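PDB 4L63: ECXA from Escherichia coli, which forms the A subunit of an AB5 holotoxin and probably acts as a zinc metallopeptidase carried by its ECXB partner chains. Local coordinates for residues 134-140 against 206-212; 159-164 against 197-201; 186-192 against 228-233. All coordinates share one frame. Numbering follows the deposited sequence.

Contact 1 (134-140 against 206-212); sequences LKSRGAI and DYIDRLS
A Schellman motif closing one helix, packed against the capped first turns of another, shows how two helix ends can meet without a hydrogen bond between them. The first is the end of helix 131-137. Leu134 (rotamer mt) points at the partner segment, bringing CD1 to 3.8 Å from Ile208 CD1 and CD2 to 3.4 Å from Asp206 OD2 and 4.1 Å from Asp209 CB. At Gly138 the chain leaves the helix with positive phi (80/22), and two weak bonds, Ala139 N to Leu134 O (3.0 Å) and Gly138 N to Lys135 O (3.1 Å), tie it back to the last turn. Ala139 (-73/-27) then faces helix 207-215 and sets the register, its CA 5.0 Å from Ser212 CA. Its CB lies 3.8 Å from Ser212 CB, 4.0 Å from Asp209 OD1 and 4.1 Å from Ile208 CG2. Ile140 turns extended (-128/146), and its CG2 sits 3.7 Å from Ile208 CG2. Ile208 (mt) thus meets Leu134, Ala139 and Ile140, and it also touches Leu152 and Ile156 of helix 146-165, so the contact joins three helices through a buried apolar patch. Ser212 OG, 3.3 Å from Ala139 CA, is hydrogen-bonded to the carbonyl of Arg217. Facing Leu134, Asp206 is the N-cap of the second helix: its chi1 is -180°, and OD2 accepts from Asp209 N at 2.9 Å.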
loop_
_atom_site.group_PDB
_atom_site.type_symbol
_atom_site.label_atom_id
_atom_site.label_comp_id
_atom_site.label_asym_id
_atom_site.label_seq_id
_atom_site.Cartn_x
_atom_site.Cartn_y
_atom_site.Cartn_z
ATOM N N LEU A 134 31.375 -11.192 -11.553
ATOM C CA LEU A 134 30.992 -10.435 -10.353
ATOM C C LEU A 134 32.069 -9.405 -9.945
ATOM O O LEU A 134 31.730 -8.296 -9.524
ATOM C CB LEU A 134 30.696 -11.367 -9.168
ATOM C CG LEU A 134 29.343 -12.094 -9.144
ATOM C CD1 LEU A 134 29.108 -12.740 -7.782
ATOM C CD2 LEU A 134 28.171 -11.199 -9.556
ATOM N N LYS A 135 33.353 -9.758 -10.054
ATOM C CA LYS A 135 34.435 -8.782 -9.823
ATOM C C LYS A 135 34.308 -7.532 -10.681
ATOM O O LYS A 135 34.339 -6.412 -10.172
ATOM C CB LYS A 135 35.814 -9.411 -10.081
ATOM C CG LYS A 135 37.019 -8.529 -9.724
ATOM C CD LYS A 135 38.045 -8.533 -10.873
ATOM C CE LYS A 135 38.631 -7.135 -11.164
ATOM N NZ LYS A 135 39.225 -7.055 -12.544
ATOM N N SER A 136 34.169 -7.730 -11.987
ATOM C CA SER A 136 34.255 -6.623 -12.930
ATOM C C SER A 136 32.980 -5.776 -12.978
ATOM O O SER A 136 33.039 -4.584 -13.273
ATOM C CB SER A 136 34.588 -7.146 -14.327
ATOM O OG SER A 136 35.198 -6.133 -15.104
ATOM N N ARG A 137 31.830 -6.382 -12.693
ATOM C CA ARG A 137 30.593 -5.608 -12.616
ATOM C C ARG A 137 30.533 -4.864 -11.284
ATOM O O ARG A 137 29.698 -3.983 -11.087
ATOM C CB ARG A 137 29.361 -6.499 -12.789
ATOM C CG ARG A 137 28.651 -6.314 -14.127
ATOM C CD ARG A 137 28.304 -4.849 -14.387
ATOM N NE ARG A 137 27.381 -4.301 -13.395
ATOM C CZ ARG A 137 27.383 -3.033 -12.989
ATOM N NH1 ARG A 137 28.263 -2.173 -13.487
ATOM N NH2 ARG A 137 26.506 -2.626 -12.082
ATOM N N GLY A 138 31.434 -5.225 -10.375
ATOM C CA GLY A 138 31.538 -4.555 -9.093
ATOM C C GLY A 138 30.500 -5.013 -8.089
ATOM O O GLY A 138 30.196 -4.296 -7.134
ATOM N N ALA A 139 29.956 -6.207 -8.302
ATOM C CA ALA A 139 28.986 -6.781 -7.375
ATOM C C ALA A 139 29.674 -7.245 -6.094
ATOM O O ALA A 139 29.062 -7.290 -5.026
ATOM C CB ALA A 139 28.244 -7.932 -8.029
ATOM N N ILE A 140 30.951 -7.594 -6.213
ATOM C CA ILE A 140 31.762 -7.961 -5.060
ATOM C C ILE A 140 33.042 -7.132 -5.078
ATOM O O ILE A 140 33.554 -6.812 -6.151
ATOM C CB ILE A 140 32.114 -9.466 -5.050
ATOM C CG1 ILE A 140 32.683 -9.900 -6.406
ATOM C CG2 ILE A 140 30.892 -10.303 -4.691
ATOM C CD1 ILE A 140 33.112 -11.353 -6.454
ATOM N N ASP A 206 20.977 -13.894 -10.075
ATOM C CA ASP A 206 22.125 -13.996 -9.184
ATOM C C ASP A 206 21.907 -13.034 -8.027
ATOM O O ASP A 206 21.932 -11.810 -8.213
ATOM C CB ASP A 206 23.437 -13.678 -9.896
ATOM C CG ASP A 206 24.639 -13.785 -8.969
ATOM O OD1 ASP A 206 24.972 -14.911 -8.539
ATOM O OD2 ASP A 206 25.230 -12.734 -8.643
ATOM N N TYR A 207 21.680 -13.594 -6.844
ATOM C CA TYR A 207 21.359 -12.816 -5.650
ATOM C C TYR A 207 22.390 -11.725 -5.363
ATOM O O TYR A 207 22.033 -10.601 -5.006
ATOM C CB TYR A 207 21.236 -13.744 -4.440
ATOM C CG TYR A 207 21.060 -13.019 -3.123
ATOM C CD1 TYR A 207 19.856 -12.395 -2.803
ATOM C CD2 TYR A 207 22.100 -12.950 -2.203
ATOM C CE1 TYR A 207 19.694 -11.728 -1.601
ATOM C CE2 TYR A 207 21.948 -12.290 -0.999
ATOM C CZ TYR A 207 20.744 -11.681 -0.702
ATOM O OH TYR A 207 20.591 -11.023 0.497
ATOM N N ILE A 208 23.666 -12.059 -5.513
ATOM C CA ILE A 208 24.729 -11.102 -5.217
ATOM C C ILE A 208 24.644 -9.903 -6.148
ATOM O O ILE A 208 24.722 -8.752 -5.714
ATOM C CB ILE A 208 26.121 -11.732 -5.346
ATOM C CG1 ILE A 208 26.272 -12.891 -4.365
ATOM C CG2 ILE A 208 27.199 -10.682 -5.102
ATOM C CD1 ILE A 208 27.665 -13.493 -4.352
ATOM N N ASP A 209 24.484 -10.190 -7.435
ATOM C CA ASP A 209 24.363 -9.152 -8.445
ATOM C C ASP A 209 23.130 -8.278 -8.206
ATOM O O ASP A 209 23.199 -7.058 -8.324
ATOM C CB ASP A 209 24.306 -9.777 -9.839
ATOM C CG ASP A 209 24.517 -8.759 -10.941
ATOM O OD1 ASP A 209 25.449 -7.932 -10.823
ATOM O OD2 ASP A 209 23.749 -8.786 -11.926
ATOM N N ARG A 210 22.000 -8.899 -7.872
ATOM C CA ARG A 210 20.793 -8.130 -7.596
ATOM C C ARG A 210 20.948 -7.316 -6.313
ATOM O O ARG A 210 20.489 -6.175 -6.239
ATOM C CB ARG A 210 19.561 -9.042 -7.502
ATOM C CG ARG A 210 19.286 -9.854 -8.765
ATOM C CD ARG A 210 19.440 -8.998 -10.011
ATOM N NE ARG A 210 18.520 -7.867 -10.016
ATOM C CZ ARG A 210 18.681 -6.776 -10.758
ATOM N NH1 ARG A 210 19.744 -6.658 -11.547
ATOM N NH2 ARG A 210 17.789 -5.795 -10.698
ATOM N N LEU A 211 21.603 -7.896 -5.310
ATOM C CA LEU A 211 21.801 -7.204 -4.040
ATOM C C LEU A 211 22.722 -6.002 -4.227
ATOM O O LEU A 211 22.483 -4.928 -3.669
ATOM C CB LEU A 211 22.374 -8.154 -2.985
ATOM C CG LEU A 211 22.539 -7.550 -1.588
ATOM C CD1 LEU A 211 21.213 -6.985 -1.103
ATOM C CD2 LEU A 211 23.088 -8.571 -0.603
ATOM N N SER A 212 23.774 -6.186 -5.020
ATOM C CA SER A 212 24.695 -5.101 -5.335
ATOM C C SER A 212 24.002 -3.991 -6.110
ATOM O O SER A 212 24.225 -2.810 -5.856
ATOM C CB SER A 212 25.885 -5.626 -6.133
ATOM O OG SER A 212 26.634 -4.554 -6.674
#

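Contact 2 (159-164 against 197-201); sequences KHEIGH and SIMLN. With ZN (zinc ion), chain G.
Metzincin-type zinc sites place a methionine-bearing turn beneath the metal-binding histidines, and this contact pairs that Met-turn with the HExxH helix. Residues 159-164 are helical throughout. Ser197 to Leu200 form a type I beta turn (Ile198 -81/-3, Met199 -100/19), with an ST turn in which Met199 N donates to Ser197 OG at 2.9 Å. The nearest CA atoms are those of His160 and Met199, 5.8 Å apart. His160 (chi1 176°, chi2 90°) binds zinc through NE2 at 2.1 Å, while its ND1 donates to Ile198 O at 2.8 Å, almost linearly at 175°. His164 (chi1 -74°, chi2 -42°) binds through NE2 at 2.2 Å, its ND1 is hydrogen-bonded to Leu168 O, and His170 supplies the third histidine ligand. Met199 takes the mmm rotamer, which lays CE over a face of both rings, 4.1 Å from the His160 centroid and 3.6 Å from the His164 centroid, in two CH-pi contacts. Its SD lies 3.8 Å from Gly163 CA, where a CB would clash. Ile198 CD1 packs on Lys159 CB at 3.7 Å. A water 2.5 Å from the zinc donates to Glu161 OE2 at 2.7 Å, consistent with the general-base glutamate of such peptidases. Because ND1 of His160 donates to a carbonyl, NE2 keeps its lone pair for zinc, and Met199, not among the zinc ligands, gives the two rings an apolar floor through CE.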
loop_
_atom_site.group_PDB
_atom_site.type_symbol
_atom_site.label_atom_id
_atom_site.label_comp_id
_atom_site.label_asym_id
_atom_site.label_seq_id
_atom_site.Cartn_x
_atom_site.Cartn_y
_atom_site.Cartn_z
ATOM N N LYS A 159 21.525 -19.848 4.209
ATOM C CA LYS A 159 20.398 -18.963 4.524
ATOM C C LYS A 159 19.213 -19.172 3.580
ATOM O O LYS A 159 18.060 -19.211 4.015
ATOM C CB LYS A 159 20.839 -17.500 4.481
ATOM C CG LYS A 159 21.826 -17.133 5.570
ATOM C CD LYS A 159 22.420 -15.766 5.332
ATOM C CE LYS A 159 23.661 -15.575 6.177
ATOM N NZ LYS A 159 24.024 -14.143 6.270
ATOM N N HIS A 160 19.511 -19.311 2.292
ATOM C CA HIS A 160 18.495 -19.599 1.281
ATOM C C HIS A 160 17.783 -20.924 1.583
ATOM O O HIS A 160 16.557 -20.996 1.552
ATOM C CB HIS A 160 19.137 -19.624 -0.110
ATOM C CG HIS A 160 18.206 -20.015 -1.216
ATOM N ND1 HIS A 160 17.451 -19.100 -1.920
ATOM C CD2 HIS A 160 17.922 -21.228 -1.748
ATOM C CE1 HIS A 160 16.738 -19.737 -2.836
ATOM N NE2 HIS A 160 17.007 -21.028 -2.751
ATOM N N GLU A 161 18.551 -21.962 1.902
ATOM C CA GLU A 161 17.960 -23.262 2.209
ATOM C C GLU A 161 17.132 -23.225 3.506
ATOM O O GLU A 161 16.107 -23.906 3.603
ATOM C CB GLU A 161 19.046 -24.341 2.291
ATOM C CG GLU A 161 19.761 -24.623 0.961
ATOM C CD GLU A 161 18.811 -24.796 -0.222
ATOM O OE1 GLU A 161 17.834 -25.564 -0.106
ATOM O OE2 GLU A 161 19.051 -24.171 -1.278
ATOM N N ILE A 162 17.566 -22.429 4.486
ATOM C CA ILE A 162 16.773 -22.179 5.698
ATOM C C ILE A 162 15.387 -21.619 5.348
ATOM O O ILE A 162 14.379 -21.976 5.961
ATOM C CB ILE A 162 17.455 -21.164 6.656
ATOM C CG1 ILE A 162 18.888 -21.570 7.001
ATOM C CG2 ILE A 162 16.639 -21.012 7.931
ATOM C CD1 ILE A 162 19.004 -22.781 7.858
ATOM N N GLY A 163 15.349 -20.721 4.371
ATOM C CA GLY A 163 14.085 -20.189 3.884
ATOM C C GLY A 163 13.136 -21.313 3.497
ATOM O O GLY A 163 11.949 -21.278 3.835
ATOM N N HIS A 164 13.674 -22.322 2.810
ATOM C CA HIS A 164 12.901 -23.483 2.381
ATOM C C HIS A 164 12.446 -24.322 3.578
ATOM O O HIS A 164 11.310 -24.802 3.615
ATOM C CB HIS A 164 13.725 -24.343 1.421
ATOM C CG HIS A 164 13.877 -23.750 0.055
ATOM N ND1 HIS A 164 12.837 -23.130 -0.603
ATOM C CD2 HIS A 164 14.941 -23.685 -0.780
ATOM C CE1 HIS A 164 13.253 -22.708 -1.784
ATOM N NE2 HIS A 164 14.528 -23.029 -1.915
ATOM N N SER A 197 14.747 -10.306 -2.242
ATOM C CA SER A 197 14.581 -11.500 -1.421
ATOM C C SER A 197 15.780 -12.427 -1.587
ATOM O O SER A 197 16.359 -12.520 -2.663
ATOM C CB SER A 197 13.292 -12.234 -1.798
ATOM O OG SER A 197 13.158 -13.451 -1.083
ATOM N N ILE A 198 16.152 -13.107 -0.510
ATOM C CA ILE A 198 17.209 -14.097 -0.576
ATOM C C ILE A 198 16.635 -15.412 -1.121
ATOM O O ILE A 198 17.364 -16.384 -1.338
ATOM C CB ILE A 198 17.865 -14.293 0.810
ATOM C CG1 ILE A 198 19.220 -15.004 0.673
ATOM C CG2 ILE A 198 16.895 -14.978 1.773
ATOM C CD1 ILE A 198 20.096 -14.909 1.907
ATOM N N MET A 199 15.325 -15.425 -1.369
ATOM C CA MET A 199 14.673 -16.595 -1.968
ATOM C C MET A 199 14.426 -16.417 -3.463
ATOM O O MET A 199 13.577 -17.105 -4.038
ATOM C CB MET A 199 13.349 -16.896 -1.270
ATOM C CG MET A 199 13.471 -17.047 0.233
ATOM S SD MET A 199 14.673 -18.330 0.666
ATOM C CE MET A 199 13.896 -19.804 -0.028
ATOM N N LEU A 200 15.143 -15.482 -4.080
ATOM C CA LEU A 200 15.157 -15.375 -5.537
ATOM C C LEU A 200 15.471 -16.737 -6.141
ATOM O O LEU A 200 16.292 -17.484 -5.607
ATOM C CB LEU A 200 16.192 -14.353 -6.006
ATOM C CG LEU A 200 15.881 -12.883 -5.738
ATOM C CD1 LEU A 200 16.979 -12.004 -6.333
ATOM C CD2 LEU A 200 14.509 -12.502 -6.279
ATOM N N ASN A 201 14.796 -17.072 -7.236
ATOM C CA ASN A 201 15.081 -18.309 -7.945
ATOM C C ASN A 201 16.469 -18.218 -8.574
ATOM O O ASN A 201 16.723 -17.354 -9.419
ATOM C CB ASN A 201 14.007 -18.579 -9.002
ATOM C CG ASN A 201 14.030 -20.004 -9.511
ATOM O OD1 ASN A 201 15.094 -20.602 -9.661
ATOM N ND2 ASN A 201 12.851 -20.553 -9.791
HETATM ZN ZN ZN G . 15.911 -22.643 -3.574
HETATM O O HOH W 1 17.536 -24.526 -3.427
#

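Contact 3 (186-192 against 228-233); sequences VARCRLL and RNDIEG
Residues 186-192 run irregularly out of strand 181-186 and lie along the first turns of helix 228-239, the two courses diverging: Ala187 CA is 5.2 Å from Gly233 CA, but Leu192 CA is 8.9 Å from Arg228 CA. In this metzincin-like chain they open the run from strand 181-186 to the Met-turn, a disulfide-linked loop fixed to a helix by a side-chain amide of the helix bonding to the loop backbone. Ala187 adopts positive phi (56/34), after which Arg188 (-56/135) and Cys189 (-152/103) are extended. At the close end, Val186 CG2 lies 3.9 Å from Gly233 CA, while Ala187 CB packs 3.7 Å from Gly233 N and 3.8 Å from Glu232 CB. Midway, Asn229 (chi1 -73°, chi2 1°) reaches out so that ND2 donates to Cys189 O at 3.1 Å and 169°. Its OD1 accepts from Arg228 NH1 at 3.0 Å and from Gln194. Cys189 (chi1 -179°) is joined to Cys252, and neighbouring Ser251 is hydrogen-bonded to both Ala187 O and Arg228 NH1, so the C-terminal region is drawn into the same cluster. On the loop's other side, Arg190 is hydrogen-bonded to the backbone of an ECXB chain, which places this part of the A subunit at the holotoxin interface. Arg228 extends with chi1 and chi3 both t, and over one face of its guanidinium lie Cys189 SG and Leu192 CD1, the latter 3.7 Å from NE.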
loop_
_atom_site.group_PDB
_atom_site.type_symbol
_atom_site.label_atom_id
_atom_site.label_comp_id
_atom_site.label_asym_id
_atom_site.label_seq_id
_atom_site.Cartn_x
_atom_site.Cartn_y
_atom_site.Cartn_z
ATOM N N VAL A 186 2.695 -14.804 -0.289
ATOM C CA VAL A 186 2.353 -14.377 1.061
ATOM C C VAL A 186 2.983 -13.012 1.356
ATOM O O VAL A 186 3.950 -12.606 0.703
ATOM C CB VAL A 186 2.815 -15.400 2.117
ATOM C CG1 VAL A 186 2.066 -16.726 1.943
ATOM C CG2 VAL A 186 4.322 -15.641 2.010
ATOM N N ALA A 187 2.413 -12.312 2.332
ATOM C CA ALA A 187 3.060 -11.146 2.937
ATOM C C ALA A 187 3.446 -10.065 1.932
ATOM O O ALA A 187 4.462 -9.388 2.111
ATOM C CB ALA A 187 4.306 -11.593 3.720
ATOM N N ARG A 188 2.651 -9.899 0.877
ATOM C CA ARG A 188 2.995 -8.918 -0.154
ATOM C C ARG A 188 3.174 -7.517 0.419
ATOM O O ARG A 188 2.361 -7.043 1.224
ATOM C CB ARG A 188 1.928 -8.873 -1.240
ATOM C CG ARG A 188 2.116 -7.705 -2.207
ATOM C CD ARG A 188 0.903 -7.584 -3.096
ATOM N NE ARG A 188 0.822 -8.752 -3.960
ATOM C CZ ARG A 188 -0.001 -8.855 -4.996
ATOM N NH1 ARG A 188 0.007 -9.955 -5.742
ATOM N NH2 ARG A 188 -0.819 -7.853 -5.293
ATOM N N CYS A 189 4.242 -6.858 -0.009
ATOM C CA CYS A 189 4.421 -5.456 0.324
ATOM C C CYS A 189 5.234 -4.789 -0.763
ATOM O O CYS A 189 6.446 -4.980 -0.856
ATOM C CB CYS A 189 5.093 -5.294 1.680
ATOM S SG CYS A 189 5.303 -3.535 2.106
ATOM N N ARG A 190 4.541 -4.040 -1.613
ATOM C CA ARG A 190 5.199 -3.307 -2.687
ATOM C C ARG A 190 5.509 -1.872 -2.302
ATOM O O ARG A 190 6.342 -1.227 -2.938
ATOM C CB ARG A 190 4.333 -3.314 -3.944
ATOM C CG ARG A 190 4.239 -4.691 -4.589
ATOM C CD ARG A 190 3.131 -4.698 -5.619
ATOM N NE ARG A 190 1.835 -4.505 -4.979
ATOM C CZ ARG A 190 0.672 -4.660 -5.600
ATOM N NH1 ARG A 190 0.650 -5.013 -6.877
ATOM N NH2 ARG A 190 -0.464 -4.469 -4.943
ATOM N N LEU A 191 4.846 -1.372 -1.264
ATOM C CA LEU A 191 5.013 0.048 -0.887
ATOM C C LEU A 191 6.294 0.372 -0.123
ATOM O O LEU A 191 6.707 1.529 -0.080
ATOM C CB LEU A 191 3.805 0.512 -0.067
ATOM C CG LEU A 191 2.513 0.685 -0.875
ATOM C CD1 LEU A 191 1.312 0.876 0.058
ATOM C CD2 LEU A 191 2.640 1.888 -1.803
ATOM N N LEU A 192 6.929 -0.625 0.478
ATOM C CA LEU A 192 8.140 -0.349 1.271
ATOM C C LEU A 192 9.389 -0.829 0.534
ATOM O O LEU A 192 9.505 -2.016 0.217
ATOM C CB LEU A 192 8.043 -1.012 2.653
ATOM C CG LEU A 192 6.965 -0.451 3.590
ATOM C CD1 LEU A 192 6.828 -1.288 4.874
ATOM C CD2 LEU A 192 7.233 0.993 3.942
ATOM N N ARG A 228 13.031 -7.751 4.363
ATOM C CA ARG A 228 11.856 -7.452 5.177
ATOM C C ARG A 228 10.699 -8.378 4.815
ATOM O O ARG A 228 10.069 -8.967 5.691
ATOM C CB ARG A 228 11.402 -6.000 5.014
ATOM C CG ARG A 228 10.199 -5.666 5.896
ATOM C CD ARG A 228 9.158 -4.846 5.151
ATOM N NE ARG A 228 7.968 -4.585 5.958
ATOM C CZ ARG A 228 6.790 -5.172 5.754
ATOM N NH1 ARG A 228 6.646 -6.059 4.764
ATOM N NH2 ARG A 228 5.758 -4.869 6.533
ATOM N N ASN A 229 10.426 -8.522 3.522
ATOM C CA ASN A 229 9.307 -9.364 3.109
ATOM C C ASN A 229 9.568 -10.849 3.381
ATOM O O ASN A 229 8.631 -11.589 3.694
ATOM C CB ASN A 229 8.970 -9.142 1.630
ATOM C CG ASN A 229 8.293 -7.800 1.392
ATOM O OD1 ASN A 229 8.092 -7.033 2.328
ATOM N ND2 ASN A 229 7.922 -7.521 0.148
ATOM N N ASP A 230 10.822 -11.285 3.260
ATOM C CA ASP A 230 11.180 -12.664 3.615
ATOM C C ASP A 230 10.791 -12.964 5.063
ATOM O O ASP A 230 10.229 -14.019 5.367
ATOM C CB ASP A 230 12.682 -12.912 3.438
ATOM C CG ASP A 230 13.102 -13.005 1.986
ATOM O OD1 ASP A 230 12.248 -13.300 1.120
ATOM O OD2 ASP A 230 14.303 -12.784 1.714
ATOM N N ILE A 231 11.098 -12.024 5.949
ATOM C CA ILE A 231 10.803 -12.170 7.373
ATOM C C ILE A 231 9.294 -12.211 7.614
ATOM O O ILE A 231 8.801 -13.054 8.354
ATOM C CB ILE A 231 11.429 -11.018 8.196
ATOM C CG1 ILE A 231 12.956 -11.061 8.109
ATOM C CG2 ILE A 231 10.965 -11.069 9.637
ATOM C CD1 ILE A 231 13.583 -12.346 8.643
ATOM N N GLU A 232 8.558 -11.306 6.976
ATOM C CA GLU A 232 7.104 -11.308 7.085
ATOM C C GLU A 232 6.493 -12.585 6.495
ATOM O O GLU A 232 5.457 -13.064 6.975
ATOM C CB GLU A 232 6.513 -10.075 6.394
ATOM C CG GLU A 232 6.806 -8.779 7.128
ATOM C CD GLU A 232 6.417 -8.846 8.593
ATOM O OE1 GLU A 232 5.257 -9.200 8.890
ATOM O OE2 GLU A 232 7.278 -8.549 9.447
ATOM N N GLY A 233 7.136 -13.127 5.460
ATOM C CA GLY A 233 6.695 -14.368 4.849
ATOM C C GLY A 233 6.724 -15.508 5.856
ATOM O O GLY A 233 5.774 -16.286 5.959
#

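Overall arrangement
Taken together, contact 2 lies at the centre, and contacts 1 and 3 pack on or bond to its Met-turn. Contact 2, its centre about 2 Å from that of the chain, sets helix 146-165 against that turn. Contact 1 lies 17 Å from it, centre to centre, and contact 3 lies 14 Å from it; contacts 1 and 3 are 23 Å apart. In sequence, 159-164 and 197-201 both fall between the segments of contact 1, whereas contact 3 alternates with each of the others. Tyr207 and Arg210 of contact 1 pack on the Met-turn, and Asp230 of contact 3 is probably hydrogen-bonded to Ile198 N and Ser197 OG. The zinc site is thereby linked to the ECXB-facing loop.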